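Local coordinates for protein beta-N-acetylhexosaminidase (Mycobacterium smegmatis, PDB 4YYF) that probably hydrolyses terminal non-reducing N-acetyl-D-hexosamine residues in N-acetyl-beta-D-hexosaminides, as a member of glycosyl hydrolase family 3, at residues A[204-209]-A[250-255]. The protein carries 1 engineered substitution. Numbering follows the deposited sequence.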
# COMPACT_ATOMS: atom_id res chain seq x y z
N HIS A 204 -2.08 -8.83 -0.95
CA HIS A 204 -1.04 -8.30 -1.84
C HIS A 204 -1.29 -8.81 -3.27
O HIS A 204 -1.04 -9.97 -3.58
CB HIS A 204 0.36 -8.78 -1.38
CG HIS A 204 0.69 -8.45 0.05
ND1 HIS A 204 0.26 -9.22 1.12
CD2 HIS A 204 1.43 -7.45 0.60
CE1 HIS A 204 0.70 -8.70 2.24
NE2 HIS A 204 1.42 -7.62 1.96
N PHE A 205 -1.79 -7.94 -4.15
CA PHE A 205 -2.22 -8.31 -5.51
C PHE A 205 -1.05 -8.79 -6.38
O PHE A 205 0.04 -8.21 -6.35
CB PHE A 205 -2.89 -7.08 -6.15
CG PHE A 205 -3.51 -7.33 -7.50
CD1 PHE A 205 -2.76 -7.18 -8.66
CD2 PHE A 205 -4.86 -7.65 -7.61
CE1 PHE A 205 -3.34 -7.38 -9.92
CE2 PHE A 205 -5.44 -7.85 -8.86
CZ PHE A 205 -4.67 -7.71 -10.02
N PRO A 206 -1.27 -9.85 -7.20
CA PRO A 206 -2.49 -10.65 -7.37
C PRO A 206 -2.60 -11.85 -6.43
O PRO A 206 -3.36 -12.79 -6.71
CB PRO A 206 -2.36 -11.16 -8.80
CG PRO A 206 -0.86 -11.35 -8.96
CD PRO A 206 -0.27 -10.16 -8.24
N GLY A 207 -1.85 -11.85 -5.33
CA GLY A 207 -2.01 -12.90 -4.33
C GLY A 207 -0.73 -13.51 -3.80
O GLY A 207 -0.01 -14.20 -4.53
N HIS A 208 -0.45 -13.28 -2.52
CA HIS A 208 0.78 -13.78 -1.87
C HIS A 208 0.48 -15.06 -1.08
O HIS A 208 1.39 -15.75 -0.61
CB HIS A 208 1.35 -12.71 -0.92
CG HIS A 208 2.81 -12.84 -0.65
ND1 HIS A 208 3.40 -14.01 -0.18
CD2 HIS A 208 3.83 -11.95 -0.75
CE1 HIS A 208 4.69 -13.83 -0.02
NE2 HIS A 208 4.98 -12.57 -0.37
N GLY A 209 -0.81 -15.37 -0.94
CA GLY A 209 -1.24 -16.45 -0.07
C GLY A 209 -0.67 -17.83 -0.39
O GLY A 209 -0.45 -18.63 0.51
N GLY A 250 2.13 -6.92 -4.69
CA GLY A 250 3.27 -7.53 -4.02
C GLY A 250 4.40 -7.86 -4.98
O GLY A 250 4.31 -7.56 -6.17
N HIS A 251 5.47 -8.47 -4.48
CA HIS A 251 6.67 -8.69 -5.27
C HIS A 251 6.78 -10.11 -5.84
O HIS A 251 7.83 -10.48 -6.38
CB HIS A 251 7.94 -8.40 -4.43
CG HIS A 251 7.97 -7.03 -3.80
ND1 HIS A 251 7.55 -5.90 -4.46
CD2 HIS A 251 8.39 -6.63 -2.58
CE1 HIS A 251 7.70 -4.85 -3.66
NE2 HIS A 251 8.21 -5.27 -2.52
N MSE A 252 5.72 -10.91 -5.71
CA MSE A 252 5.80 -12.29 -6.20
C MSE A 252 5.97 -12.31 -7.71
O MSE A 252 5.49 -11.40 -8.40
CB MSE A 252 4.51 -13.05 -5.87
CG MSE A 252 4.04 -12.97 -4.43
SE MSE A 252 2.92 -11.41 -4.04
CE MSE A 252 1.87 -11.35 -5.66
N GLN A 253 6.65 -13.33 -8.21
CA GLN A 253 6.67 -13.60 -9.65
C GLN A 253 5.47 -14.50 -9.97
O GLN A 253 5.23 -15.48 -9.26
CB GLN A 253 7.97 -14.32 -10.03
CG GLN A 253 9.21 -13.49 -9.75
CD GLN A 253 10.47 -14.32 -9.66
OE1 GLN A 253 10.85 -14.99 -10.62
NE2 GLN A 253 11.13 -14.28 -8.50
N VAL A 254 4.74 -14.16 -11.02
CA VAL A 254 3.53 -14.91 -11.39
C VAL A 254 3.68 -15.57 -12.76
O VAL A 254 3.72 -14.87 -13.77
CB VAL A 254 2.29 -13.98 -11.43
CG1 VAL A 254 1.01 -14.78 -11.73
CG2 VAL A 254 2.15 -13.17 -10.15
N PRO A 255 3.75 -16.92 -12.80
CA PRO A 255 3.82 -17.62 -14.10
C PRO A 255 2.59 -17.33 -14.94
O PRO A 255 1.48 -17.34 -14.41
CB PRO A 255 3.85 -19.11 -13.70
CG PRO A 255 4.28 -19.12 -12.25
CD PRO A 255 3.70 -17.86 -11.67
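The side chain of Met-252, a selenomethionine, lies across the imidazole of His-208. The contact sits at the C-terminal ends of the neighbouring parallel strands 199-205 and 246-249 of the TIM barrel, the end where such enzymes carry the active site. His-204 to Gly-209 is the HFPGHG run of the KHFPGHG signature of family 3 N-acetylhexosaminidases. CG of Met-252 makes a CH-pi contact over one ring face, 4.0 Å from the centroid of the His-208 ring and offset toward the rim. SE of Met-252 approaches the same ring obliquely and comes within 3.5 Å of CD2 of His-208. The Met-252 chain is bent at chi2 (86°) and again at chi3 (40°); the second bend places CE among atoms of segment 204-209. CE of Met-252 packs 3.6 Å from CD of Pro-206. It also lies near the carbonyl oxygens of His-204, Phe-205 and Gly-207.

NE2 of His-208 is hydrogen-bonded to OG of Ser-215, which helps fix the rotation of the ring. ND1 of His-204 is hydrogen-bonded to OD2 of Asp-160, and its side chain lies about 3 Å (nearest atoms) from a bound acetate, probably from the crystallisation liquor, though it may mark a pocket. Asp-160 also hydrogen-bonds to N of His-208, so one carboxylate ties both histidines.

The chain turns a corner at His-204, with cis peptide bonds before it and before Pro-206. The Pro-206 ring slides past Val-254, with CG of Pro-206 3.7 Å from CG2 of Val-254. The backbones join where N of Gly-250 donates to O of Phe-205 at 3.0 Å, with an N-H...O angle of 159°.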